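Side-chain contact in hypothetical nigD-like protein (PDB 3QWN), which is a NigD-like protein that probably acts as an immunity protein, or antitoxin: residues S39-R42 with T43-I47. Numbering follows the deposited sequence.
Sequences SKDR and TGSAI
Asp-41 reaches forward with its carboxylate into the turn that follows it, and Thr-43 meets it with both its hydroxyl and its backbone N-H. CG of Asp-41 stands anti to the backbone N (chi1 176°), and this brings both oxygens to the chain ahead. OD1 takes two bonds. Thr-43 OG1 donates to Asp-41 OD1 at 2.6 Å, from the syn side and only 16° out of the carboxylate plane. Thr-43 N also reaches Asp-41 OD1, at 3.1 Å, but from well above that plane. OD2 is used separately: Ser-45 N donates to Asp-41 OD2 at 3.2 Å, again from above the plane. The bond from Thr-43 N makes an Asx turn. It shares its residues with a type I beta turn from Asp-41 to Gly-44, closed by a weak bond of 3.3 Å from Gly-44 N to Asp-41 O. The turn lies at the surface of the N-terminal OB domain, where strand 36-41 gives way to the loop before strand 52-63. Asp-41 also touches Ile-72 and Ile-25, on the two strands that flank its own. Thr-43 OG1 sits between its backbone N and carbonyl carbon, close to the N-H of Ser-45; Ser-45 N gives Thr-43 OG1 a weak bond of 3.3 Å. With bonds to both oxygens, rotation of the carboxylate is probably hindered, and these donors probably stabilise its negative charge. A water links Asp-41 and Ser-45 a second time, donating to Asp-41 OD2 at 2.5 Å and to Ser-45 O at 2.6 Å.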
loop_
_atom_site.group_PDB
_atom_site.type_symbol
_atom_site.label_atom_id
_atom_site.label_comp_id
_atom_site.label_asym_id
_atom_site.label_seq_id
_atom_site.Cartn_x
_atom_site.Cartn_y
_atom_site.Cartn_z
ATOM N N SER A 39 7.389 -16.963 -16.566
ATOM C CA SER A 39 7.571 -18.261 -17.220
ATOM C C SER A 39 6.638 -19.321 -16.604
ATOM O O SER A 39 6.265 -20.273 -17.285
ATOM C CB SER A 39 9.029 -18.718 -17.138
ATOM O OG SER A 39 9.562 -18.749 -15.817
ATOM N N LYS A 40 6.260 -19.163 -15.334
ATOM C CA LYS A 40 5.368 -20.106 -14.681
ATOM C C LYS A 40 4.629 -19.426 -13.524
ATOM O O LYS A 40 5.255 -18.812 -12.670
ATOM C CB LYS A 40 6.149 -21.336 -14.166
ATOM C CG LYS A 40 5.283 -22.545 -13.818
ATOM C CD LYS A 40 6.160 -23.724 -13.384
ATOM C CE LYS A 40 5.370 -24.992 -13.166
ATOM N NZ LYS A 40 6.245 -26.124 -12.766
ATOM N N ASP A 41 3.291 -19.539 -13.518
ATOM C CA ASP A 41 2.454 -19.071 -12.434
ATOM C C ASP A 41 1.931 -20.301 -11.749
ATOM O O ASP A 41 0.954 -20.916 -12.214
ATOM C CB ASP A 41 1.334 -18.119 -12.886
ATOM C CG ASP A 41 0.395 -17.688 -11.762
ATOM O OD1 ASP A 41 0.751 -17.862 -10.582
ATOM O OD2 ASP A 41 -0.697 -17.200 -12.064
ATOM N N ARG A 42 2.610 -20.694 -10.654
ATOM C CA ARG A 42 2.236 -21.896 -9.912
ATOM C C ARG A 42 0.910 -21.716 -9.138
ATOM O O ARG A 42 0.308 -22.717 -8.770
ATOM C CB ARG A 42 3.358 -22.361 -8.975
ATOM C CG ARG A 42 4.672 -22.595 -9.696
ATOM C CD ARG A 42 5.429 -23.721 -9.049
ATOM N NE ARG A 42 6.627 -24.060 -9.810
ATOM C CZ ARG A 42 7.436 -25.073 -9.518
ATOM N NH1 ARG A 42 7.172 -25.868 -8.486
ATOM N NH2 ARG A 42 8.514 -25.302 -10.255
ATOM N N THR A 43 0.424 -20.473 -8.967
ATOM C CA THR A 43 -0.827 -20.199 -8.265
ATOM C C THR A 43 -2.053 -20.456 -9.160
ATOM O O THR A 43 -3.158 -20.606 -8.640
ATOM C CB THR A 43 -0.858 -18.773 -7.721
ATOM O OG1 THR A 43 -1.054 -17.834 -8.775
ATOM C CG2 THR A 43 0.376 -18.415 -6.974
ATOM N N GLY A 44 -1.864 -20.460 -10.480
ATOM C CA GLY A 44 -2.968 -20.611 -11.422
ATOM C C GLY A 44 -3.987 -19.489 -11.286
ATOM O O GLY A 44 -5.185 -19.724 -11.421
ATOM N N SER A 45 -3.526 -18.269 -10.931
ATOM C CA SER A 45 -4.372 -17.099 -10.746
ATOM C C SER A 45 -4.867 -16.573 -12.076
ATOM O O SER A 45 -4.279 -16.832 -13.133
ATOM C CB SER A 45 -3.620 -16.004 -10.011
ATOM O OG SER A 45 -3.325 -16.448 -8.706
ATOM N N ALA A 46 -5.961 -15.827 -12.007
ATOM C CA ALA A 46 -6.600 -15.225 -13.157
ATOM C C ALA A 46 -7.135 -13.857 -12.775
ATOM O O ALA A 46 -7.965 -13.766 -11.875
ATOM C CB ALA A 46 -7.732 -16.128 -13.635
ATOM N N ILE A 47 -6.642 -12.787 -13.401
ATOM C CA ILE A 47 -7.239 -11.469 -13.151
ATOM C C ILE A 47 -8.041 -11.086 -14.444
ATOM O O ILE A 47 -8.236 -11.936 -15.327
ATOM C CB ILE A 47 -6.229 -10.412 -12.661
ATOM C CG1 ILE A 47 -5.144 -10.130 -13.724
ATOM C CG2 ILE A 47 -5.644 -10.815 -11.293
ATOM C CD1 ILE A 47 -4.284 -8.883 -13.512
HETATM O O HOH W 1 -1.977 -17.191 -14.186
#